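Local coordinates for protein dITP/XTP pyrophosphatase (Mycobacteroides abscessus, PDB 6WWD) that probably hydrolyses the non-canonical purine nucleotides XTP, dITP and ITP to their monophosphates and diphosphate, cleansing the nucleotide pool, at residues Asp78-Met83 / Ala103-Gln108; Thr34-Tyr39 / Lys62-Ala67. All blocks are in the same frame, centred on the assembly; numbering follows the deposited sequence.

Contact 1 (Asp78-Met83 / Ala103-Gln108); sequences DALNWM and ALLLAQ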
loop_
_atom_site.group_PDB
_atom_site.type_symbol
_atom_site.label_atom_id
_atom_site.label_comp_id
_atom_site.label_asym_id
_atom_site.label_seq_id
_atom_site.Cartn_x
_atom_site.Cartn_y
_atom_site.Cartn_z
ATOM N N ASP D 78 0.851 2.673 11.960
ATOM C CA ASP D 78 0.019 1.683 11.280
ATOM C C ASP D 78 -1.442 2.122 11.212
ATOM O O ASP D 78 -2.075 2.087 10.144
ATOM C CB ASP D 78 0.132 0.328 11.988
ATOM C CG ASP D 78 1.556 -0.214 12.004
ATOM O OD1 ASP D 78 2.498 0.526 11.644
ATOM O OD2 ASP D 78 1.749 -1.386 12.386
ATOM N N ALA D 79 -1.996 2.548 12.350
ATOM C CA ALA D 79 -3.411 2.902 12.421
ATOM C C ALA D 79 -3.776 4.105 11.557
ATOM O O ALA D 79 -4.971 4.330 11.303
ATOM C CB ALA D 79 -3.801 3.185 13.882
ATOM N N LEU D 80 -2.790 4.897 11.125
ATOM C CA LEU D 80 -3.013 6.035 10.239
ATOM C C LEU D 80 -2.534 5.742 8.821
ATOM O O LEU D 80 -2.175 6.663 8.070
ATOM C CB LEU D 80 -2.319 7.291 10.775
ATOM C CG LEU D 80 -2.638 7.788 12.198
ATOM C CD1 LEU D 80 -1.902 9.101 12.510
ATOM C CD2 LEU D 80 -4.141 7.935 12.496
ATOM N N ASN D 81 -2.528 4.464 8.446
ATOM C CA ASN D 81 -2.050 4.023 7.130
ATOM C C ASN D 81 -0.661 4.583 6.834
ATOM O O ASN D 81 -0.353 4.985 5.708
ATOM C CB ASN D 81 -3.024 4.393 6.015
ATOM C CG ASN D 81 -2.972 3.408 4.860
ATOM O OD1 ASN D 81 -2.787 2.214 5.067
ATOM N ND2 ASN D 81 -3.127 3.908 3.643
ATOM N N TRP D 82 0.178 4.592 7.867
ATOM C CA TRP D 82 1.588 4.966 7.837
ATOM C C TRP D 82 1.811 6.464 7.683
ATOM O O TRP D 82 2.954 6.892 7.503
ATOM C CB TRP D 82 2.346 4.139 6.786
ATOM C CG TRP D 82 2.458 2.738 7.348
ATOM C CD1 TRP D 82 3.338 2.316 8.305
ATOM C CD2 TRP D 82 1.603 1.623 7.077
ATOM N NE1 TRP D 82 3.115 1.000 8.618
ATOM C CE2 TRP D 82 2.057 0.546 7.876
ATOM C CE3 TRP D 82 0.531 1.414 6.204
ATOM C CZ2 TRP D 82 1.463 -0.712 7.845
ATOM C CZ3 TRP D 82 -0.075 0.164 6.188
ATOM C CH2 TRP D 82 0.399 -0.884 6.998
ATOM N N MET D 83 0.764 7.279 7.827
ATOM C CA MET D 83 0.942 8.681 8.177
ATOM C C MET D 83 1.302 8.758 9.671
ATOM O O MET D 83 1.200 7.768 10.385
ATOM C CB MET D 83 -0.326 9.474 7.843
ATOM C CG MET D 83 -0.767 9.385 6.362
ATOM S SD MET D 83 0.535 9.929 5.219
ATOM C CE MET D 83 0.408 11.712 5.439
ATOM N N ALA D 103 0.105 16.052 20.585
ATOM C CA ALA D 103 -1.232 16.006 21.172
ATOM C C ALA D 103 -2.275 15.551 20.150
ATOM O O ALA D 103 -3.183 14.785 20.481
ATOM C CB ALA D 103 -1.599 17.373 21.754
ATOM N N LEU D 104 -2.170 16.015 18.903
ATOM C CA LEU D 104 -3.109 15.559 17.883
ATOM C C LEU D 104 -2.991 14.051 17.668
ATOM O O LEU D 104 -3.999 13.339 17.587
ATOM C CB LEU D 104 -2.882 16.314 16.567
ATOM C CG LEU D 104 -3.677 15.808 15.343
ATOM C CD1 LEU D 104 -5.214 15.870 15.578
ATOM C CD2 LEU D 104 -3.256 16.545 14.060
ATOM N N LEU D 105 -1.768 13.551 17.537
ATOM C CA LEU D 105 -1.583 12.121 17.297
ATOM C C LEU D 105 -2.205 11.288 18.416
ATOM O O LEU D 105 -2.938 10.323 18.154
ATOM C CB LEU D 105 -0.096 11.808 17.149
ATOM C CG LEU D 105 0.212 10.348 16.826
ATOM C CD1 LEU D 105 -0.522 9.950 15.584
ATOM C CD2 LEU D 105 1.687 10.181 16.601
ATOM N N LEU D 106 -1.909 11.642 19.675
ATOM C CA LEU D 106 -2.508 10.937 20.808
ATOM C C LEU D 106 -4.023 10.979 20.755
ATOM O O LEU D 106 -4.688 9.963 20.995
ATOM C CB LEU D 106 -2.049 11.534 22.139
ATOM C CG LEU D 106 -0.622 11.296 22.611
ATOM C CD1 LEU D 106 -0.456 11.882 24.012
ATOM C CD2 LEU D 106 -0.340 9.801 22.597
ATOM N N ALA D 107 -4.588 12.165 20.499
ATOM C CA ALA D 107 -6.040 12.299 20.471
ATOM C C ALA D 107 -6.637 11.480 19.339
ATOM O O ALA D 107 -7.698 10.866 19.504
ATOM C CB ALA D 107 -6.446 13.767 20.340
ATOM N N GLN D 108 -5.978 11.474 18.175
ATOM C CA GLN D 108 -6.477 10.679 17.054
ATOM C C GLN D 108 -6.531 9.201 17.416
ATOM O O GLN D 108 -7.477 8.497 17.041
ATOM C CB GLN D 108 -5.605 10.895 15.805
ATOM C CG GLN D 108 -5.783 12.260 15.117
ATOM C CD GLN D 108 -4.852 12.447 13.934
ATOM O OE1 GLN D 108 -3.702 12.037 13.978
ATOM N NE2 GLN D 108 -5.351 13.056 12.872
#

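Contact 2 (Thr34-Tyr39 / Lys62-Ala67); sequences TDVPEY and KHTGLA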
loop_
_atom_site.group_PDB
_atom_site.type_symbol
_atom_site.label_atom_id
_atom_site.label_comp_id
_atom_site.label_asym_id
_atom_site.label_seq_id
_atom_site.Cartn_x
_atom_site.Cartn_y
_atom_site.Cartn_z
ATOM N N THR D 34 22.364 26.538 0.359
ATOM C CA THR D 34 22.786 27.940 0.404
ATOM C C THR D 34 24.017 28.226 -0.458
ATOM O O THR D 34 24.368 29.394 -0.638
ATOM C CB THR D 34 23.033 28.380 1.859
ATOM O OG1 THR D 34 24.147 27.674 2.403
ATOM C CG2 THR D 34 21.817 28.110 2.724
ATOM N N ASP D 35 24.702 27.192 -0.962
ATOM C CA ASP D 35 25.850 27.356 -1.855
ATOM C C ASP D 35 25.460 27.331 -3.320
ATOM O O ASP D 35 26.322 27.500 -4.184
ATOM C CB ASP D 35 26.877 26.249 -1.602
ATOM C CG ASP D 35 27.336 26.213 -0.168
ATOM O OD1 ASP D 35 27.819 27.261 0.300
ATOM O OD2 ASP D 35 27.206 25.161 0.497
ATOM N N VAL D 36 24.207 27.041 -3.624
ATOM C CA VAL D 36 23.745 27.050 -5.005
ATOM C C VAL D 36 22.537 27.979 -5.036
ATOM O O VAL D 36 21.922 28.231 -3.984
ATOM C CB VAL D 36 23.450 25.627 -5.514
ATOM C CG1 VAL D 36 24.720 24.802 -5.456
ATOM C CG2 VAL D 36 22.349 24.942 -4.689
ATOM N N PRO D 37 22.221 28.570 -6.187
ATOM C CA PRO D 37 21.059 29.460 -6.270
ATOM C C PRO D 37 19.779 28.793 -5.788
ATOM O O PRO D 37 19.548 27.599 -5.992
ATOM C CB PRO D 37 21.004 29.822 -7.752
ATOM C CG PRO D 37 22.451 29.787 -8.162
ATOM C CD PRO D 37 23.084 28.674 -7.377
ATOM N N GLU D 38 18.955 29.586 -5.122
ATOM C CA GLU D 38 17.685 29.099 -4.609
ATOM C C GLU D 38 16.820 28.581 -5.744
ATOM O O GLU D 38 16.778 29.157 -6.836
ATOM C CB GLU D 38 16.958 30.231 -3.870
ATOM C CG GLU D 38 15.984 29.750 -2.811
ATOM C CD GLU D 38 15.353 30.908 -2.033
ATOM O OE1 GLU D 38 15.037 31.940 -2.663
ATOM O OE2 GLU D 38 15.181 30.788 -0.798
ATOM N N TYR D 39 16.116 27.493 -5.482
ATOM C CA TYR D 39 15.138 27.008 -6.436
ATOM C C TYR D 39 13.892 26.574 -5.688
ATOM O O TYR D 39 13.920 26.333 -4.482
ATOM C CB TYR D 39 15.705 25.871 -7.292
ATOM C CG TYR D 39 16.262 24.668 -6.539
ATOM C CD1 TYR D 39 15.417 23.646 -6.090
ATOM C CD2 TYR D 39 17.633 24.519 -6.341
ATOM C CE1 TYR D 39 15.923 22.528 -5.426
ATOM C CE2 TYR D 39 18.155 23.399 -5.691
ATOM C CZ TYR D 39 17.290 22.406 -5.234
ATOM O OH TYR D 39 17.796 21.298 -4.592
ATOM N N LYS D 62 18.987 18.419 -10.922
ATOM C CA LYS D 62 18.409 19.180 -12.024
ATOM C C LYS D 62 18.931 20.612 -12.064
ATOM O O LYS D 62 19.165 21.163 -13.148
ATOM C CB LYS D 62 16.884 19.161 -11.903
ATOM C CG LYS D 62 16.132 20.126 -12.798
ATOM C CD LYS D 62 14.620 19.913 -12.589
ATOM C CE LYS D 62 13.769 21.051 -13.141
ATOM N NZ LYS D 62 12.704 20.561 -14.085
ATOM N N HIS D 63 19.132 21.225 -10.892
ATOM C CA HIS D 63 19.517 22.626 -10.819
ATOM C C HIS D 63 21.022 22.853 -10.745
ATOM O O HIS D 63 21.458 23.994 -10.904
ATOM C CB HIS D 63 18.848 23.297 -9.613
ATOM C CG HIS D 63 17.381 23.504 -9.801
ATOM N ND1 HIS D 63 16.435 22.648 -9.277
ATOM C CD2 HIS D 63 16.697 24.423 -10.517
ATOM C CE1 HIS D 63 15.231 23.054 -9.630
ATOM N NE2 HIS D 63 15.362 24.127 -10.386
ATOM N N THR D 64 21.823 21.821 -10.485
ATOM C CA THR D 64 23.256 22.011 -10.293
ATOM C C THR D 64 24.147 21.124 -11.154
ATOM O O THR D 64 25.324 21.474 -11.347
ATOM C CB THR D 64 23.632 21.773 -8.824
ATOM O OG1 THR D 64 23.511 20.381 -8.533
ATOM C CG2 THR D 64 22.728 22.590 -7.872
ATOM N N GLY D 65 23.642 20.003 -11.675
ATOM C CA GLY D 65 24.471 19.025 -12.341
ATOM C C GLY D 65 25.363 18.217 -11.429
ATOM O O GLY D 65 26.085 17.340 -11.922
ATOM N N LEU D 66 25.303 18.457 -10.117
ATOM C CA LEU D 66 26.051 17.699 -9.133
ATOM C C LEU D 66 25.246 16.498 -8.663
ATOM O O LEU D 66 24.014 16.518 -8.639
ATOM C CB LEU D 66 26.392 18.578 -7.927
ATOM C CG LEU D 66 27.143 19.881 -8.256
ATOM C CD1 LEU D 66 27.282 20.770 -7.020
ATOM C CD2 LEU D 66 28.493 19.546 -8.853
ATOM N N ALA D 67 25.957 15.440 -8.292
ATOM C CA ALA D 67 25.341 14.384 -7.518
ATOM C C ALA D 67 24.699 14.994 -6.277
ATOM O O ALA D 67 25.227 15.941 -5.681
ATOM C CB ALA D 67 26.391 13.335 -7.145
#

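Contact 1 (Asp78-Met83 / Ala103-Gln108)
Leu80 and Gln108 bring the two backbones as near as they come, with Leu80 CA 8.9 Å from Gln108 CA, so side chains alone span the gap. Residues 78-83 form an irregular loop that closes in a type I' beta turn from Leu80 to Met83, held by Met83 N to Leu80 O at 3.0 Å. The central residues of the turn, Asn81 and Trp82, both have positive phi, a conformation that asparagine tolerates better than most residues. Opposite stands the last part of helix 98-108.

Leu80 starts the turn and points its side chain at the helix. CG is anti to the carbonyl carbon (chi1 -56°) and CD1 anti to CA (chi2 -177°), so the chain runs straight out to that methyl. Leu80 CD1 meets Leu105 CD1 at 3.5 Å, a tight fit for two methyls. Leu105 gets there with CG anti to its backbone N (chi1 -177°), which carries CD1 across to the loop. The side chains of Leu80 and Gln108 run nearly perpendicular, and Leu80 CD1 lies 3.7 Å from Gln108 OE1.

Leucine suits positions 80 and 105 because both are buried. Gln108 is buried too, but OE1 accepts a bond from Trp91 NE1 of its own chain, while NE2 bonds to Trp91 O of the second subunit, a copy whose Leu87 also packs on Leu80.

The chemistry is thus a buried methyl contact beside an amide bonded at both its oxygen and its nitrogen. Between these two segments there is van der Waals packing alone, and Gln108 ties this patch to the interface with the second subunit.

Contact 2 (Thr34-Tyr39 / Lys62-Ala67)
Tyr39 and His63 form the aromatic part of this contact, an offset stack in which the ring planes lie only 7° apart and the centroids 4.1 Å apart. The imidazole is slid toward the root of the phenol ring, so that His63 ND1 sits above Tyr39 CG at 3.4 Å. The same shift sets Tyr39 CB almost directly over the centre of the imidazole, 3.5 Å from the His63 ring centroid, a CH-pi contact. Tyr39 swings onto the helix end because its CG lies between the backbone N and the carbonyl carbon (chi1 56°). A histidine serves well here, being flat enough to stack yet polar enough for an exposed position.

The apolar part is a small patch between Val36 and Thr64. Thr64 CG2 faces the branched end of valine, 3.8 Å from Val36 CG1 and 4.0 Å from Val36 CG2, and the two side chains approach at about a right angle.

Hydrogen bonds do not cross between the segments but fix the partners on the helix side. His63 ND1 bonds to Glu59 O, which steadies the imidazole against rotation. Thr64 OG1 is held twice: it bonds to Gly60 O and accepts Leu66 N at 3.1 Å, making an ST turn. Threonine thus turns its methyl to Val36 while its hydroxyl bonds to the last turn of the helix and to the backbone just beyond it. Gly65 is the first residue past the helix, at a positive phi (72°) that a residue without a side chain adopts readily.

Around this surface contact, Val36 and Thr64 both rest on Leu4 of strand 2-5. The loop between strand 29-31 and helix 49-64 therefore packs back on that helix's C-terminal end, just where the chain passes into strand 67-77.

In the fold
Contact 2 comes first along the chain and is complete before contact 1 begins. Strand 67-77 joins them, running from the end of the second segment of contact 2 to the edge of the first segment of contact 1. They lie on opposite sides of the chain's centre, their own centres 36 Å apart and nearest atoms about 22 Å apart. Both belong to the one Ham1-family fold, built on a mixed sheet, but are separate pieces of packing: contact 2 at the surface beside strand 2-5, contact 1 buried where another subunit joins. Of the predicted substrate-binding residues, Tyr157 is close to Leu105 (side chains about 4 Å apart), whereas the side chains of Arg8 and Tyr39 stand about 7 Å apart.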